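Local coordinates for MutT/nudix family protein (Streptococcus pneumoniae, PDB 4HFQ), which hydrolyses UDP-linked precursors of peptidoglycan biosynthesis, acting as a UDP-X diphosphatase of the Nudix family, at the interface of chains A and B. Numbering follows the deposited sequence. Chains: chain A/B, MutT/nudix family protein.

All three contacts belong to one two-fold symmetric interface between chains A and B, so each has a twin with the chains exchanged. Helices 3-23 and 27-47 supply nearly all of the A side of these three contacts. Contact 1 is apolar helix packing. Contact 3 lies about 11 Å away between C-alpha centres and shares A:Ile16 and B:Leu36 with it. Contact 2 caps another part of the helical bundle, about 18 Å from contact 1 and 19 Å from contact 3, again between C-alpha centres. Contacts 1 and 2 join the N-terminal parts, while in contact 3 A:Arg12 reaches B's Nudix domain, which would suit an intertwined dimer.

Contact 1: the interface of chains A and B. Residues chain A 13, 16-17, 32-33, 36; chain B 13, 16-17, 33, 36.
A:Leu36 and B:Leu36 meet tip to tip, with their CD1 methyls 3.9 Å apart. Each leucine is also gripped by helix 3-23 of the other chain. A:Leu36 CG lies 3.8 Å from B:Ile16 CG2, and the two side chains run past each other in opposite directions. The branch CD2 of A:Leu36 turns to B:Met13, 3.8 Å from its CB. The twin contact is B:Leu36 CG against A:Ile16 CG2, also at 3.8 Å. CG2 of B:Ile16 stands anti to the backbone N, while CG1 has chi1 -67°. This points CG2 at A:Leu36 and at A:Arg32 CB.

The aromatic contact is between the two Tyr33 rings, which cross at a slant. A:Tyr33 CE1 and B:Tyr33 CE1 are 3.8 Å apart, and each phenol OH lies over the rim of the other ring's face. A:Arg32 adds its aliphatic stem. Its chain is extended, and A:Arg32 CD comes 3.3 Å from B:Tyr33 OH. The guanidinium and the ring are turned 76° apart.

The polar bonds stay within each chain. A:Thr17 OG1 gives a hydrogen bond to the carbonyl A:Met13 O, 2.8 Å away. B:Thr17 does the same with B:Met13, from above the carbonyl plane. Each hydroxyl thus has its hydrogen paired within its own helix, beside the partner's Leu36. The patch lies where helices 3-23 and 27-47 of A pack on their counterparts in B, in the N-terminal helical part of the fold.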
# COMPACT_ATOMS: atom_id res chain seq x y z
N MET A 13 3.27 -9.59 -10.23
CA MET A 13 3.95 -10.89 -10.26
C MET A 13 5.19 -10.92 -9.37
O MET A 13 5.46 -11.94 -8.72
CB MET A 13 4.31 -11.25 -11.69
CG MET A 13 3.07 -11.57 -12.50
SD MET A 13 3.36 -12.40 -14.06
CE MET A 13 4.14 -11.06 -14.94
N ILE A 16 3.70 -11.49 -5.83
CA ILE A 16 3.24 -12.85 -5.59
C ILE A 16 4.42 -13.80 -5.41
O ILE A 16 4.44 -14.63 -4.48
CB ILE A 16 2.32 -13.35 -6.72
CG1 ILE A 16 1.05 -12.49 -6.84
CG2 ILE A 16 1.98 -14.81 -6.44
CD1 ILE A 16 0.26 -12.70 -8.14
N THR A 17 5.40 -13.67 -6.29
CA THR A 17 6.57 -14.52 -6.26
C THR A 17 7.36 -14.35 -4.96
O THR A 17 7.82 -15.33 -4.36
CB THR A 17 7.43 -14.24 -7.51
OG1 THR A 17 6.65 -14.53 -8.69
CG2 THR A 17 8.66 -15.11 -7.50
N ARG A 32 10.56 -23.15 -7.86
CA ARG A 32 9.62 -22.58 -8.84
C ARG A 32 9.53 -21.06 -8.72
O ARG A 32 9.62 -20.36 -9.73
CB ARG A 32 8.23 -23.19 -8.70
CG ARG A 32 8.12 -24.62 -9.15
CD ARG A 32 6.75 -25.22 -8.80
NE ARG A 32 6.92 -26.62 -9.04
CZ ARG A 32 6.77 -27.59 -8.16
NH1 ARG A 32 6.22 -27.38 -6.95
NH2 ARG A 32 7.05 -28.80 -8.57
N TYR A 33 9.38 -20.55 -7.49
CA TYR A 33 9.33 -19.11 -7.31
C TYR A 33 10.66 -18.45 -7.70
O TYR A 33 10.65 -17.38 -8.28
CB TYR A 33 8.93 -18.72 -5.89
CG TYR A 33 7.54 -19.15 -5.47
CD1 TYR A 33 6.40 -18.68 -6.15
CD2 TYR A 33 7.35 -19.98 -4.38
CE1 TYR A 33 5.12 -19.06 -5.76
CE2 TYR A 33 6.08 -20.38 -3.99
CZ TYR A 33 4.97 -19.90 -4.66
OH TYR A 33 3.71 -20.26 -4.24
N LEU A 36 10.72 -18.29 -11.42
CA LEU A 36 9.83 -17.23 -11.84
C LEU A 36 10.49 -15.86 -11.67
O LEU A 36 10.43 -15.01 -12.57
CB LEU A 36 8.50 -17.30 -11.09
CG LEU A 36 7.60 -18.44 -11.56
CD1 LEU A 36 6.50 -18.62 -10.54
CD2 LEU A 36 7.02 -18.18 -12.95
N MET B 13 7.22 -18.76 -18.10
CA MET B 13 6.61 -18.57 -16.79
C MET B 13 5.36 -19.42 -16.60
O MET B 13 5.13 -19.96 -15.51
CB MET B 13 6.30 -17.11 -16.55
CG MET B 13 7.57 -16.26 -16.39
SD MET B 13 7.27 -14.57 -15.86
CE MET B 13 6.63 -13.91 -17.35
N ILE B 16 6.34 -23.03 -15.61
CA ILE B 16 6.66 -23.19 -14.20
C ILE B 16 5.39 -23.14 -13.35
O ILE B 16 5.21 -23.94 -12.43
CB ILE B 16 7.64 -22.09 -13.73
CG1 ILE B 16 9.01 -22.25 -14.39
CG2 ILE B 16 7.77 -22.14 -12.21
CD1 ILE B 16 9.78 -20.95 -14.47
N THR B 17 4.51 -22.20 -13.66
CA THR B 17 3.27 -22.05 -12.92
C THR B 17 2.41 -23.31 -13.03
O THR B 17 1.85 -23.77 -12.01
CB THR B 17 2.52 -20.79 -13.38
OG1 THR B 17 3.38 -19.64 -13.23
CG2 THR B 17 1.28 -20.59 -12.59
N TYR B 33 -0.20 -19.84 -7.37
CA TYR B 33 -0.04 -20.30 -8.74
C TYR B 33 -1.29 -20.05 -9.56
O TYR B 33 -1.18 -19.74 -10.75
CB TYR B 33 0.36 -21.79 -8.81
CG TYR B 33 1.72 -22.14 -8.21
CD1 TYR B 33 2.87 -21.50 -8.64
CD2 TYR B 33 1.81 -23.13 -7.26
CE1 TYR B 33 4.11 -21.85 -8.13
CE2 TYR B 33 3.03 -23.48 -6.71
CZ TYR B 33 4.18 -22.84 -7.15
OH TYR B 33 5.41 -23.19 -6.64
N LEU B 36 -1.07 -16.31 -10.38
CA LEU B 36 -0.05 -16.16 -11.44
C LEU B 36 -0.54 -16.67 -12.78
O LEU B 36 -0.35 -16.01 -13.80
CB LEU B 36 1.24 -16.87 -11.06
CG LEU B 36 2.07 -16.20 -9.96
CD1 LEU B 36 3.05 -17.21 -9.38
CD2 LEU B 36 2.79 -14.97 -10.48

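Contact 2: the interface of chains A and B. Residues chain A 6, 43, 46-48; chain B 1, 6, 50, 52, 55.
A:Ala47 ends helix 27-47 with phi -87° and psi -12°, and its carbonyl O is directed at B:Ser52 and B:Val55 at the start of helix 52-59. A:Ala47 O lies 3.5 Å from B:Val55 CB. A:Ser48 follows in an extended backbone, and its CB touches B:Val55 CG1.

A:Phe6 is the aromatic centre of the patch. Its CG is anti to the backbone N (chi1 175°), which carries the ring towards chain B. B:Leu50 CD1 sits over one face as a CH-pi contact, 3.6 Å from A:Phe6 CD1. The same methyl also lies over the rim of the B:Phe6 ring, so it is wedged against two phenyl rings. These rings meet each other as well, with A:Phe6 CD1 3.9 Å from B:Phe6 CZ. B:Val55 crosses A:Phe6 at about a right angle, and its CG1 is 3.9 Å from A:Phe6 CE2.

Methionines enter from both chains, A:Met43 by its sulphur and B:Met1 by its methyl. A:Met43 SD is 3.8 Å from B:Phe6 CE1. The chain of B:Met1 bends at its last torsion, and its CE methyl meets A:Ala47 CB at 3.7 Å. The patch is essentially apolar packing. It likely steadies the N-terminus of B and the end of helix 27-47 of A against each other.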
# COMPACT_ATOMS: atom_id res chain seq x y z
N PHE A 6 1.46 -3.44 -18.54
CA PHE A 6 2.68 -4.21 -18.37
C PHE A 6 3.30 -3.94 -17.00
O PHE A 6 3.65 -4.88 -16.28
CB PHE A 6 3.72 -3.93 -19.48
CG PHE A 6 5.02 -4.63 -19.23
CD1 PHE A 6 5.13 -6.00 -19.46
CD2 PHE A 6 6.11 -3.96 -18.70
CE1 PHE A 6 6.31 -6.66 -19.22
CE2 PHE A 6 7.30 -4.62 -18.43
CZ PHE A 6 7.40 -5.98 -18.70
N MET A 43 12.84 -10.67 -18.28
CA MET A 43 11.82 -9.99 -19.04
C MET A 43 11.89 -8.48 -18.83
O MET A 43 11.79 -7.72 -19.80
CB MET A 43 10.43 -10.53 -18.67
CG MET A 43 9.31 -9.84 -19.43
SD MET A 43 7.73 -10.56 -19.08
CE MET A 43 7.46 -9.88 -17.48
N GLN A 46 14.69 -6.95 -20.86
CA GLN A 46 14.38 -6.86 -22.28
C GLN A 46 13.28 -5.86 -22.59
O GLN A 46 13.25 -5.26 -23.66
CB GLN A 46 14.02 -8.24 -22.85
CG GLN A 46 14.26 -8.37 -24.36
CD GLN A 46 15.70 -8.11 -24.75
OE1 GLN A 46 16.63 -8.43 -24.01
NE2 GLN A 46 15.90 -7.52 -25.94
N ALA A 47 12.36 -5.67 -21.64
CA ALA A 47 11.18 -4.84 -21.90
C ALA A 47 11.42 -3.36 -21.65
O ALA A 47 10.59 -2.54 -22.02
CB ALA A 47 10.00 -5.33 -21.07
N SER A 48 12.54 -3.02 -21.02
CA SER A 48 12.78 -1.65 -20.58
C SER A 48 14.16 -1.16 -20.99
O SER A 48 15.08 -1.97 -21.15
CB SER A 48 12.61 -1.56 -19.06
OG SER A 48 13.73 -2.09 -18.38
N MET B 1 10.66 -4.21 -26.95
CA MET B 1 10.64 -5.71 -26.97
C MET B 1 9.61 -6.12 -27.98
O MET B 1 8.53 -5.54 -28.04
CB MET B 1 10.27 -6.30 -25.59
CG MET B 1 10.24 -7.83 -25.57
SD MET B 1 9.98 -8.67 -23.97
CE MET B 1 8.51 -7.85 -23.37
N PHE B 6 8.25 -11.45 -25.94
CA PHE B 6 7.30 -11.38 -24.84
C PHE B 6 6.64 -12.74 -24.67
O PHE B 6 6.57 -13.25 -23.54
CB PHE B 6 6.29 -10.27 -25.14
CG PHE B 6 5.48 -9.79 -23.96
CD1 PHE B 6 5.75 -10.17 -22.65
CD2 PHE B 6 4.44 -8.88 -24.18
CE1 PHE B 6 4.97 -9.69 -21.59
CE2 PHE B 6 3.68 -8.40 -23.14
CZ PHE B 6 3.94 -8.81 -21.84
N LEU B 50 6.34 -3.94 -26.91
CA LEU B 50 6.35 -2.99 -25.81
C LEU B 50 7.33 -1.89 -26.14
O LEU B 50 8.40 -2.15 -26.68
CB LEU B 50 6.72 -3.69 -24.50
CG LEU B 50 5.75 -4.74 -23.96
CD1 LEU B 50 6.39 -5.43 -22.77
CD2 LEU B 50 4.41 -4.13 -23.58
N SER B 52 9.98 0.15 -24.96
CA SER B 52 10.91 -0.01 -23.84
C SER B 52 11.35 1.32 -23.20
O SER B 52 11.72 1.35 -22.02
CB SER B 52 12.10 -0.88 -24.24
OG SER B 52 12.81 -0.27 -25.29
N VAL B 55 8.23 2.08 -21.01
CA VAL B 55 8.28 1.19 -19.85
C VAL B 55 9.25 1.74 -18.80
O VAL B 55 8.90 1.83 -17.62
CB VAL B 55 8.63 -0.26 -20.26
CG1 VAL B 55 8.86 -1.12 -19.02
CG2 VAL B 55 7.51 -0.86 -21.09

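Contact 3: the interface of chains A and B. Residues chain A 12, 16; chain B 35-36, 39, 101-104.
A:Arg12 and B:Asp35 are brought together by side chains that both leave with CG anti to the backbone N, chi1 -179° and -167°. The arginine then bends at chi2 (65°), and its guanidinium enters a polar pocket of chain B. A:Arg12 NH2 forms salt bridges to two carboxylates, at 2.9 Å to B:Asp35 OD2 and 3.2 Å to B:Glu101 OE1. B:Asp35 OD2 takes the N-H almost end-on, in line with its C-O bond. OE1 is approached from above its carboxylate plane. A:Arg12 NH1 gives a hydrogen bond to the backbone carbonyl B:Val102 O at 2.8 Å. This bond lies in the carbonyl plane but is strongly bent at the hydrogen, well out of the guanidinium plane.

Two waters extend the grip. Water 1 lies 2.8 Å from A:Arg12 NE and also bonds B:Asp35 OD1 and B:Tyr104 OH. Water 2 joins A:Arg12 NH1 to B:Glu101 OE1.

The guanidinium is sandwiched. B:Tyr104 presents its ring edge to one face, with CE1 3.9 Å from A:Arg12 CZ. A:Ile16 CG1 backs the opposite face. A:Ile16 CD1 packs 3.6 Å from B:Leu39 CD1. The pocket joins helix 3-23 of A to helix 27-45 of B and to the B loop before helix 106-118, in the first part of the Nudix box.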
# COMPACT_ATOMS: atom_id res chain seq x y z
N ARG A 12 2.78 -6.81 -9.83
CA ARG A 12 1.99 -7.81 -9.14
C ARG A 12 2.69 -9.18 -9.10
O ARG A 12 2.72 -9.86 -8.06
CB ARG A 12 0.60 -7.92 -9.78
CG ARG A 12 -0.30 -8.93 -9.12
CD ARG A 12 -0.65 -8.56 -7.68
NE ARG A 12 -1.42 -9.63 -7.07
CZ ARG A 12 -1.36 -9.97 -5.79
NH1 ARG A 12 -0.60 -9.29 -4.91
NH2 ARG A 12 -2.08 -11.01 -5.37
N ILE A 16 3.70 -11.49 -5.83
CA ILE A 16 3.24 -12.85 -5.59
C ILE A 16 4.42 -13.80 -5.41
O ILE A 16 4.44 -14.63 -4.48
CB ILE A 16 2.32 -13.35 -6.72
CG1 ILE A 16 1.05 -12.49 -6.84
CG2 ILE A 16 1.98 -14.81 -6.44
CD1 ILE A 16 0.26 -12.70 -8.14
N ASP B 35 -3.31 -17.51 -9.15
CA ASP B 35 -3.27 -16.07 -9.38
C ASP B 35 -2.29 -15.78 -10.51
O ASP B 35 -2.63 -15.13 -11.51
CB ASP B 35 -2.88 -15.40 -8.06
CG ASP B 35 -3.07 -13.87 -8.02
OD1 ASP B 35 -3.45 -13.23 -9.03
OD2 ASP B 35 -2.81 -13.32 -6.93
N LEU B 36 -1.07 -16.31 -10.38
CA LEU B 36 -0.05 -16.16 -11.44
C LEU B 36 -0.54 -16.67 -12.78
O LEU B 36 -0.35 -16.01 -13.80
CB LEU B 36 1.24 -16.87 -11.06
CG LEU B 36 2.07 -16.20 -9.96
CD1 LEU B 36 3.05 -17.21 -9.38
CD2 LEU B 36 2.79 -14.97 -10.48
N LEU B 39 -3.06 -14.25 -14.35
CA LEU B 39 -2.37 -13.04 -14.85
C LEU B 39 -1.62 -13.34 -16.15
O LEU B 39 -1.72 -12.59 -17.13
CB LEU B 39 -1.40 -12.48 -13.80
CG LEU B 39 -2.05 -11.99 -12.49
CD1 LEU B 39 -0.98 -11.79 -11.43
CD2 LEU B 39 -2.83 -10.70 -12.72
N GLU B 101 -2.03 -6.11 0.06
CA GLU B 101 -1.35 -6.72 -1.10
C GLU B 101 -1.07 -5.69 -2.16
O GLU B 101 -1.87 -4.77 -2.41
CB GLU B 101 -2.20 -7.82 -1.69
CG GLU B 101 -2.36 -9.02 -0.77
CD GLU B 101 -3.16 -10.08 -1.45
OE1 GLU B 101 -2.56 -10.88 -2.19
OE2 GLU B 101 -4.40 -10.10 -1.25
N VAL B 102 0.05 -5.89 -2.84
CA VAL B 102 0.40 -5.07 -3.99
C VAL B 102 -0.58 -5.35 -5.11
O VAL B 102 -0.94 -6.50 -5.35
CB VAL B 102 1.83 -5.41 -4.46
CG1 VAL B 102 2.13 -4.80 -5.83
CG2 VAL B 102 2.84 -4.98 -3.41
N GLY B 103 -1.04 -4.29 -5.77
CA GLY B 103 -1.98 -4.41 -6.87
C GLY B 103 -3.41 -4.05 -6.54
O GLY B 103 -4.28 -4.09 -7.39
N TYR B 104 -3.64 -3.66 -5.28
CA TYR B 104 -4.97 -3.30 -4.79
C TYR B 104 -4.80 -2.02 -4.00
O TYR B 104 -3.79 -1.84 -3.32
CB TYR B 104 -5.54 -4.43 -3.90
CG TYR B 104 -5.63 -5.75 -4.63
CD1 TYR B 104 -4.55 -6.62 -4.66
CD2 TYR B 104 -6.77 -6.09 -5.34
CE1 TYR B 104 -4.61 -7.81 -5.37
CE2 TYR B 104 -6.84 -7.28 -6.05
CZ TYR B 104 -5.75 -8.13 -6.05
OH TYR B 104 -5.78 -9.32 -6.76
O HOH W 1 -3.61 -10.59 -8.58
O HOH W 2 0.13 -10.93 -2.48